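Local coordinates for protein alpha-amylase (Eubacterium rectale DSM 17629, PDB 6AZ5) that probably binds starch-type alpha-glucans as a family 41 carbohydrate-binding module of a surface-anchored alpha-amylase from a human gut bacterium, at residues A[24-29]-A[70-75]; A[7-12]-A[102-107]. All blocks are in the same frame, centred on the assembly; numbering follows the deposited sequence.

In the fold
Interactions 1 and 2 each pair two strands of one curled mixed sheet in a small all-beta domain. Their centres lie about 11 Å apart. Interaction 1 pairs strand 24-29 antiparallel with the end of strand 66-72; interaction 2 sets the ends of strands 3-10 and 99-103 parallel. Along the chain, interaction 1 is nested within the loop that interaction 2 closes, so the latter joins the two terminal regions of the module. The contacts meet through polar groups: Y73 OH probably hydrogen-bonds D104 OD1, and the backbone N of A71 does the same with Y102 OH. Packing of Y73 against Y9 and N11 completes this junction.

Interaction 1. Residues A[24-29]-A[70-75]; sequences DLWMWN and KARYDN
One face of the R72 guanidinium is covered by the benzo-ring atom CE3 of W26, and its edge is met by the D24 carboxylate. W26 CE3 sits over the centre of the group, 3.4 Å above its plane, although the ring and guanidinium planes are inclined by 45°. At the edge the carboxylate is nearly coplanar, 20° away, in a bidentate, side-on salt bridge: R72 NE reaches D24 OD1 at 2.9 Å on the syn side with an almost straight bond, while R72 NH2 meets D24 OD2 at 2.8 Å. A bend at chi3 of R72 (-51°) swings NE out of the extended course of the chain. D24 OD2 also accepts from N75 ND2 at 3.2 Å, and the two donors approach from opposite faces of the carboxylate plane. Since D24 is buried, these bonds, with another to S35 OG, would offset the cost of enclosing its charge. K70 CE rests 3.9 Å from W28 CH2, its amine continuing to a salt bridge with D87. W26, W28 and K70 lie partly exposed on one face, consistent with the aromatic glucan-binding surface of CBM41 modules. The backbones form an antiparallel ladder: D24 pairs with R72 and W26 with K70 through reciprocal bonds, L25 with A71 at the non-hydrogen-bonded site between. L25 CD2 and A71 CB, 4.2 Å apart, lie on the other face, toward I7 and Y9 of strand 3-10. On the face of W26, K70 and R72, W79 makes a cation-pi contact with R72 and an edge-to-face one with W26; strand 35-44 flanks strand 24-29 on its other edge.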
ATOM      1  N   ASP A  24       6.436   2.885   4.660  1.00 17.70           N
ATOM      2  CA  ASP A  24       6.549   2.012   3.495  1.00 17.94           C
ATOM      3  C   ASP A  24       5.678   0.763   3.606  1.00 17.09           C
ATOM      4  O   ASP A  24       4.867   0.621   4.526  1.00 14.73           O
ATOM      5  CB  ASP A  24       8.018   1.616   3.232  1.00 16.77           C
ATOM      6  CG  ASP A  24       8.646   0.788   4.358  1.00 24.49           C
ATOM      7  OD1 ASP A  24       7.938   0.019   5.043  1.00 25.50           O
ATOM      8  OD2 ASP A  24       9.880   0.891   4.546  1.00 24.76           O
ATOM      9  N   LEU A  25       5.846  -0.117   2.629  1.00 11.91           N
ATOM     10  CA  LEU A  25       5.235  -1.431   2.633  1.00 15.78           C
ATOM     11  C   LEU A  25       6.341  -2.464   2.564  1.00 14.86           C
ATOM     12  O   LEU A  25       7.243  -2.349   1.736  1.00 13.25           O
ATOM     13  CB  LEU A  25       4.287  -1.618   1.445  1.00 13.63           C
ATOM     14  CG  LEU A  25       3.125  -0.660   1.229  1.00 11.69           C
ATOM     15  CD1 LEU A  25       2.400  -1.022  -0.067  1.00 11.89           C
ATOM     16  CD2 LEU A  25       2.171  -0.686   2.429  1.00 13.30           C
ATOM     17  N   TRP A  26       6.276  -3.464   3.432  1.00 15.68           N
ATOM     18  CA  TRP A  26       7.140  -4.624   3.301  1.00 15.13           C
ATOM     19  C   TRP A  26       6.381  -5.682   2.511  1.00 17.08           C
ATOM     20  O   TRP A  26       5.342  -6.161   2.953  1.00 14.49           O
ATOM     21  CB  TRP A  26       7.555  -5.160   4.667  1.00 13.20           C
ATOM     22  CG  TRP A  26       8.661  -6.148   4.588  1.00 19.78           C
ATOM     23  CD1 TRP A  26       8.549  -7.507   4.574  1.00 19.37           C
ATOM     24  CD2 TRP A  26      10.059  -5.857   4.498  1.00 22.57           C
ATOM     25  NE1 TRP A  26       9.794  -8.081   4.490  1.00 22.30           N
ATOM     26  CE2 TRP A  26      10.739  -7.087   4.444  1.00 23.04           C
ATOM     27  CE3 TRP A  26      10.805  -4.672   4.464  1.00 24.55           C
ATOM     28  CZ2 TRP A  26      12.127  -7.170   4.351  1.00 25.57           C
ATOM     29  CZ3 TRP A  26      12.179  -4.755   4.379  1.00 24.37           C
ATOM     30  CH2 TRP A  26      12.826  -5.996   4.321  1.00 24.44           C
ATOM     31  N   MET A  27       6.884  -6.038   1.337  1.00 17.75           N
ATOM     32  CA  MET A  27       6.124  -6.916   0.456  1.00 14.19           C
ATOM     33  C   MET A  27       6.909  -8.153   0.061  1.00 14.21           C
ATOM     34  O   MET A  27       8.141  -8.132   0.026  1.00 18.55           O
ATOM     35  CB  MET A  27       5.681  -6.146  -0.790  1.00 14.16           C
ATOM     36  CG  MET A  27       5.064  -4.796  -0.486  1.00 11.48           C
ATOM     37  SD  MET A  27       4.547  -3.911  -1.975  1.00 17.50           S
ATOM     38  CE  MET A  27       3.019  -4.765  -2.361  1.00  9.91           C
ATOM     39  N   TRP A  28       6.186  -9.236  -0.217  1.00 13.65           N
ATOM     40  CA  TRP A  28       6.799 -10.484  -0.663  1.00 15.15           C
ATOM     41  C   TRP A  28       5.879 -11.262  -1.611  1.00 17.90           C
ATOM     42  O   TRP A  28       4.691 -10.961  -1.716  1.00 21.42           O
ATOM     43  CB  TRP A  28       7.186 -11.348   0.536  1.00 17.72           C
ATOM     44  CG  TRP A  28       6.037 -11.804   1.391  1.00 18.80           C
ATOM     45  CD1 TRP A  28       5.404 -13.006   1.322  1.00 20.74           C
ATOM     46  CD2 TRP A  28       5.403 -11.079   2.458  1.00 18.24           C
ATOM     47  NE1 TRP A  28       4.415 -13.076   2.268  1.00 20.39           N
ATOM     48  CE2 TRP A  28       4.395 -11.910   2.980  1.00 16.91           C
ATOM     49  CE3 TRP A  28       5.591  -9.812   3.013  1.00 16.80           C
ATOM     50  CZ2 TRP A  28       3.567 -11.510   4.029  1.00 21.43           C
ATOM     51  CZ3 TRP A  28       4.775  -9.419   4.059  1.00 16.55           C
ATOM     52  CH2 TRP A  28       3.771 -10.264   4.554  1.00 25.44           C
ATOM     53  N   ASN A  29       6.451 -12.247  -2.303  1.00 17.15           N
ATOM     54  CA  ASN A  29       5.790 -12.998  -3.384  1.00 25.12           C
ATOM     55  C   ASN A  29       5.462 -12.159  -4.616  1.00 20.93           C
ATOM     56  O   ASN A  29       5.514 -10.932  -4.581  1.00 25.23           O
ATOM     57  CB  ASN A  29       4.511 -13.679  -2.890  1.00 24.85           C
ATOM     58  CG  ASN A  29       4.771 -14.640  -1.754  1.00 32.65           C
ATOM     59  OD1 ASN A  29       4.055 -14.637  -0.754  1.00 35.01           O
ATOM     60  ND2 ASN A  29       5.813 -15.459  -1.891  1.00 32.93           N
ATOM     61  N   LYS A  70       2.716  -5.826   4.469  1.00 17.01           N
ATOM     62  CA  LYS A  70       2.260  -5.103   5.646  1.00 22.63           C
ATOM     63  C   LYS A  70       2.898  -3.717   5.682  1.00 18.78           C
ATOM     64  O   LYS A  70       4.042  -3.537   5.271  1.00 16.78           O
ATOM     65  CB  LYS A  70       2.582  -5.887   6.921  1.00 23.07           C
ATOM     66  CG  LYS A  70       4.057  -6.112   7.143  1.00 27.45           C
ATOM     67  CD  LYS A  70       4.310  -7.040   8.325  1.00 40.09           C
ATOM     68  CE  LYS A  70       3.927  -8.470   8.001  1.00 34.98           C
ATOM     69  NZ  LYS A  70       4.442  -9.427   9.021  1.00 33.69           N
ATOM     70  N   ALA A  71       2.145  -2.736   6.160  1.00 19.21           N
ATOM     71  CA  ALA A  71       2.670  -1.385   6.293  1.00 21.74           C
ATOM     72  C   ALA A  71       3.701  -1.299   7.425  1.00 26.23           C
ATOM     73  O   ALA A  71       3.618  -2.051   8.394  1.00 26.21           O
ATOM     74  CB  ALA A  71       1.536  -0.407   6.531  1.00 19.92           C
ATOM     75  N   ARG A  72       4.676  -0.400   7.287  1.00 21.76           N
ATOM     76  CA  ARG A  72       5.623  -0.089   8.363  1.00 20.94           C
ATOM     77  C   ARG A  72       5.638   1.419   8.582  1.00 20.92           C
ATOM     78  O   ARG A  72       5.662   2.186   7.619  1.00 24.39           O
ATOM     79  CB  ARG A  72       7.022  -0.607   8.039  1.00 19.00           C
ATOM     80  CG  ARG A  72       7.083  -2.104   7.840  1.00 17.48           C
ATOM     81  CD  ARG A  72       8.517  -2.594   7.782  1.00 21.96           C
ATOM     82  NE  ARG A  72       9.299  -1.821   6.824  1.00 23.56           N
ATOM     83  CZ  ARG A  72      10.609  -1.953   6.640  1.00 27.47           C
ATOM     84  NH1 ARG A  72      11.293  -2.839   7.352  1.00 31.04           N
ATOM     85  NH2 ARG A  72      11.232  -1.195   5.744  1.00 18.97           N
ATOM     86  N   TYR A  73       5.612   1.843   9.844  1.00 21.08           N
ATOM     87  CA  TYR A  73       5.282   3.231  10.180  1.00 22.13           C
ATOM     88  C   TYR A  73       6.464   4.200  10.175  1.00 23.19           C
ATOM     89  O   TYR A  73       6.291   5.401   9.952  1.00 20.83           O
ATOM     90  CB  TYR A  73       4.605   3.290  11.553  1.00 25.32           C
ATOM     91  CG  TYR A  73       3.359   2.440  11.673  1.00 30.94           C
ATOM     92  CD1 TYR A  73       2.562   2.178  10.568  1.00 27.17           C
ATOM     93  CD2 TYR A  73       2.982   1.899  12.894  1.00 36.47           C
ATOM     94  CE1 TYR A  73       1.424   1.398  10.676  1.00 40.12           C
ATOM     95  CE2 TYR A  73       1.847   1.121  13.014  1.00 34.44           C
ATOM     96  CZ  TYR A  73       1.072   0.872  11.903  1.00 41.25           C
ATOM     97  OH  TYR A  73      -0.059   0.097  12.021  1.00 39.92           O
ATOM     98  N   ASP A  74       7.659   3.689  10.438  1.00 27.25           N
ATOM     99  CA  ASP A  74       8.840   4.544  10.512  1.00 26.95           C
ATOM    100  C   ASP A  74      10.068   3.732  10.136  1.00 27.39           C
ATOM    101  O   ASP A  74      10.717   3.138  10.998  1.00 30.84           O
ATOM    102  CB  ASP A  74       8.988   5.140  11.916  1.00 31.63           C
ATOM    103  CG  ASP A  74       9.992   6.287  11.971  1.00 40.46           C
ATOM    104  OD1 ASP A  74      10.780   6.454  11.017  1.00 36.56           O
ATOM    105  OD2 ASP A  74       9.994   7.024  12.981  1.00 45.12           O
ATOM    106  N   ASN A  75      10.387   3.706   8.847  1.00 24.33           N
ATOM    107  CA  ASN A  75      11.440   2.826   8.357  1.00 28.94           C
ATOM    108  C   ASN A  75      12.843   3.323   8.700  1.00 29.23           C
ATOM    109  O   ASN A  75      13.830   2.646   8.417  1.00 31.29           O
ATOM    110  CB  ASN A  75      11.311   2.619   6.845  1.00 25.92           C
ATOM    111  CG  ASN A  75      11.353   3.923   6.059  1.00 28.87           C
ATOM    112  OD1 ASN A  75      11.720   4.975   6.582  1.00 29.78           O
ATOM    113  ND2 ASN A  75      10.975   3.849   4.787  1.00 25.06           N
TER

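Interaction 2. Residues A[7-12]-A[102-107]; sequences IYYYNE and YVDGSD
The hydroxyl of Y9 donates to D104 OD1 across a short 2.6 Å, arriving from above the carboxylate plane, 44° out of it. Ring and carboxylate planes stand 75° apart, the oxygen lying at the edge of the ring and near its plane. The Y9 ring also turns an edge to the face of Y102 in an edge-to-face pair with centroids 5.0 Å apart: CD1 of Y9 lies 3.6 Å above the Y102 plane, offset toward the rim. With CG anti to the backbone N in both tyrosines, and both residues on the same sheet face, the side chains lie side by side, pointing the same way. I7 CD1 packs on Y102 CB at 4.2 Å. The backbone pairing is parallel, with Y102 N donating to Y8 O, Y10 N to Y102 O and D104 N to Y10 O; the first and last strands of the module, whose family adopts a beta-sandwich fold, thus run together. A type II turn from V103 to S106 then leads the chain off, with glycine at G105, where the backbone angles call for it. In the next shell, N11 ND2 donates to Y9 OH at 3.0 Å, with the acceptor near its amide plane, and so fixes the hydroxyl from a second direction; N11 OD1 is in turn held by the backbone N of D13. Y102 OH bonds to D84, whose OD1 brings a like charge close to D104 OD1.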
ATOM      1  N   ILE A   7      -1.265   1.754  -5.159  1.00 15.17           N
ATOM      2  CA  ILE A   7      -1.796   1.353  -3.869  1.00 14.56           C
ATOM      3  C   ILE A   7      -1.841   2.538  -2.906  1.00 15.07           C
ATOM      4  O   ILE A   7      -0.838   3.220  -2.673  1.00 12.89           O
ATOM      5  CB  ILE A   7      -0.994   0.166  -3.267  1.00 13.27           C
ATOM      6  CG1 ILE A   7      -1.425  -0.095  -1.827  1.00 12.77           C
ATOM      7  CG2 ILE A   7       0.499   0.412  -3.340  1.00 16.20           C
ATOM      8  CD1 ILE A   7      -1.076  -1.494  -1.355  1.00 19.08           C
ATOM      9  N   TYR A   8      -3.041   2.792  -2.391  1.00 14.95           N
ATOM     10  CA  TYR A   8      -3.277   3.826  -1.392  1.00 18.56           C
ATOM     11  C   TYR A   8      -3.252   3.226   0.004  1.00 19.12           C
ATOM     12  O   TYR A   8      -3.727   2.108   0.206  1.00 14.92           O
ATOM     13  CB  TYR A   8      -4.627   4.508  -1.607  1.00 17.86           C
ATOM     14  CG  TYR A   8      -4.823   5.177  -2.947  1.00 20.52           C
ATOM     15  CD1 TYR A   8      -3.772   5.784  -3.613  1.00 21.01           C
ATOM     16  CD2 TYR A   8      -6.079   5.211  -3.539  1.00 26.70           C
ATOM     17  CE1 TYR A   8      -3.967   6.406  -4.837  1.00 19.14           C
ATOM     18  CE2 TYR A   8      -6.282   5.824  -4.760  1.00 25.97           C
ATOM     19  CZ  TYR A   8      -5.223   6.416  -5.407  1.00 23.16           C
ATOM     20  OH  TYR A   8      -5.424   7.026  -6.622  1.00 25.97           O
ATOM     21  N   TYR A   9      -2.718   3.977   0.968  1.00 15.74           N
ATOM     22  CA  TYR A   9      -2.678   3.523   2.358  1.00 17.34           C
ATOM     23  C   TYR A   9      -3.156   4.596   3.330  1.00 20.05           C
ATOM     24  O   TYR A   9      -2.746   5.755   3.255  1.00 19.77           O
ATOM     25  CB  TYR A   9      -1.264   3.077   2.736  1.00 17.89           C
ATOM     26  CG  TYR A   9      -1.064   2.799   4.210  1.00 21.40           C
ATOM     27  CD1 TYR A   9      -1.616   1.671   4.809  1.00 24.25           C
ATOM     28  CD2 TYR A   9      -0.306   3.657   5.004  1.00 24.86           C
ATOM     29  CE1 TYR A   9      -1.431   1.411   6.160  1.00 24.54           C
ATOM     30  CE2 TYR A   9      -0.110   3.401   6.354  1.00 24.11           C
ATOM     31  CZ  TYR A   9      -0.677   2.278   6.927  1.00 27.68           C
ATOM     32  OH  TYR A   9      -0.486   2.023   8.268  1.00 24.20           O
ATOM     33  N   TYR A  10      -4.032   4.206   4.244  1.00 20.95           N
ATOM     34  CA  TYR A  10      -4.521   5.149   5.234  1.00 25.14           C
ATOM     35  C   TYR A  10      -4.266   4.649   6.647  1.00 26.84           C
ATOM     36  O   TYR A  10      -4.501   3.481   6.965  1.00 24.56           O
ATOM     37  CB  TYR A  10      -6.015   5.425   5.044  1.00 27.38           C
ATOM     38  CG  TYR A  10      -6.589   6.326   6.113  1.00 26.13           C
ATOM     39  CD1 TYR A  10      -6.468   7.706   6.021  1.00 26.41           C
ATOM     40  CD2 TYR A  10      -7.247   5.796   7.218  1.00 30.87           C
ATOM     41  CE1 TYR A  10      -6.987   8.535   7.003  1.00 37.35           C
ATOM     42  CE2 TYR A  10      -7.770   6.619   8.205  1.00 31.30           C
ATOM     43  CZ  TYR A  10      -7.637   7.984   8.092  1.00 34.07           C
ATOM     44  OH  TYR A  10      -8.155   8.804   9.068  1.00 46.11           O
ATOM     45  N   ASN A  11      -3.776   5.558   7.481  1.00 31.72           N
ATOM     46  CA  ASN A  11      -3.584   5.318   8.904  1.00 32.40           C
ATOM     47  C   ASN A  11      -3.840   6.628   9.634  1.00 33.50           C
ATOM     48  O   ASN A  11      -3.113   7.604   9.445  1.00 34.98           O
ATOM     49  CB  ASN A  11      -2.176   4.790   9.196  1.00 32.05           C
ATOM     50  CG  ASN A  11      -2.001   4.343  10.640  1.00 32.44           C
ATOM     51  OD1 ASN A  11      -2.579   4.923  11.558  1.00 39.97           O
ATOM     52  ND2 ASN A  11      -1.202   3.308  10.843  1.00 27.02           N
ATOM     53  N   GLU A  12      -4.886   6.650  10.454  1.00 40.00           N
ATOM     54  CA  GLU A  12      -5.274   7.866  11.161  1.00 40.86           C
ATOM     55  C   GLU A  12      -4.180   8.319  12.122  1.00 31.83           C
ATOM     56  O   GLU A  12      -4.105   9.493  12.478  1.00 32.82           O
ATOM     57  CB  GLU A  12      -6.590   7.652  11.915  1.00 40.88           C
ATOM     58  CG  GLU A  12      -6.594   6.434  12.826  1.00 44.49           C
ATOM     59  CD  GLU A  12      -7.870   6.323  13.645  1.00 56.89           C
ATOM     60  OE1 GLU A  12      -8.688   7.267  13.603  1.00 57.84           O
ATOM     61  OE2 GLU A  12      -8.050   5.293  14.332  1.00 51.74           O
ATOM     62  N   TYR A 102      -5.652   0.201   0.910  1.00 16.84           N
ATOM     63  CA  TYR A 102      -5.131  -0.458   2.085  1.00 19.33           C
ATOM     64  C   TYR A 102      -5.395   0.423   3.297  1.00 23.58           C
ATOM     65  O   TYR A 102      -4.711   1.418   3.525  1.00 16.70           O
ATOM     66  CB  TYR A 102      -3.640  -0.762   1.893  1.00 21.05           C
ATOM     67  CG  TYR A 102      -2.929  -1.419   3.055  1.00 23.29           C
ATOM     68  CD1 TYR A 102      -3.633  -2.018   4.092  1.00 18.80           C
ATOM     69  CD2 TYR A 102      -1.538  -1.504   3.074  1.00 19.94           C
ATOM     70  CE1 TYR A 102      -2.974  -2.632   5.143  1.00 20.86           C
ATOM     71  CE2 TYR A 102      -0.870  -2.124   4.115  1.00 20.66           C
ATOM     72  CZ  TYR A 102      -1.595  -2.688   5.148  1.00 24.85           C
ATOM     73  OH  TYR A 102      -0.944  -3.309   6.188  1.00 17.32           O
ATOM     74  N   VAL A 103      -6.422   0.051   4.053  1.00 24.95           N
ATOM     75  CA  VAL A 103      -6.669   0.652   5.354  1.00 21.60           C
ATOM     76  C   VAL A 103      -5.895  -0.148   6.387  1.00 23.15           C
ATOM     77  O   VAL A 103      -6.031  -1.369   6.458  1.00 27.44           O
ATOM     78  CB  VAL A 103      -8.167   0.680   5.712  1.00 22.98           C
ATOM     79  CG1 VAL A 103      -8.355   0.911   7.206  1.00 24.84           C
ATOM     80  CG2 VAL A 103      -8.884   1.753   4.905  1.00 18.31           C
ATOM     81  N   ASP A 104      -5.054   0.541   7.154  1.00 28.19           N
ATOM     82  CA  ASP A 104      -4.309  -0.083   8.235  1.00 25.93           C
ATOM     83  C   ASP A 104      -5.282  -0.855   9.119  1.00 28.47           C
ATOM     84  O   ASP A 104      -6.259  -0.286   9.608  1.00 28.35           O
ATOM     85  CB  ASP A 104      -3.550   0.970   9.046  1.00 28.12           C
ATOM     86  CG  ASP A 104      -2.578   0.355  10.025  1.00 32.45           C
ATOM     87  OD1 ASP A 104      -1.445   0.039   9.610  1.00 34.69           O
ATOM     88  OD2 ASP A 104      -2.946   0.173  11.206  1.00 33.19           O
ATOM     89  N   GLY A 105      -5.035  -2.152   9.285  1.00 26.90           N
ATOM     90  CA  GLY A 105      -5.925  -3.000  10.055  1.00 33.05           C
ATOM     91  C   GLY A 105      -6.673  -4.056   9.252  1.00 35.85           C
ATOM     92  O   GLY A 105      -7.413  -4.860   9.817  1.00 30.82           O
ATOM     93  N   SER A 106      -6.475  -4.068   7.935  1.00 36.47           N
ATOM     94  CA  SER A 106      -7.157  -5.038   7.076  1.00 34.35           C
ATOM     95  C   SER A 106      -6.439  -5.277   5.746  1.00 27.91           C
ATOM     96  O   SER A 106      -5.590  -4.488   5.335  1.00 25.58           O
ATOM     97  CB  SER A 106      -8.598  -4.583   6.812  1.00 39.36           C
ATOM     98  OG  SER A 106      -8.653  -3.201   6.497  1.00 36.74           O
ATOM     99  N   ASP A 107      -6.783  -6.379   5.085  1.00 27.46           N
ATOM    100  CA  ASP A 107      -6.294  -6.662   3.743  1.00 24.86           C
ATOM    101  C   ASP A 107      -6.608  -5.494   2.801  1.00 25.16           C
ATOM    102  O   ASP A 107      -7.653  -4.851   2.933  1.00 24.71           O
ATOM    103  CB  ASP A 107      -6.915  -7.957   3.203  1.00 28.85           C
ATOM    104  CG  ASP A 107      -6.176  -9.210   3.658  1.00 32.97           C
ATOM    105  OD1 ASP A 107      -4.952  -9.142   3.885  1.00 31.20           O
ATOM    106  OD2 ASP A 107      -6.820 -10.276   3.768  1.00 37.31           O
TER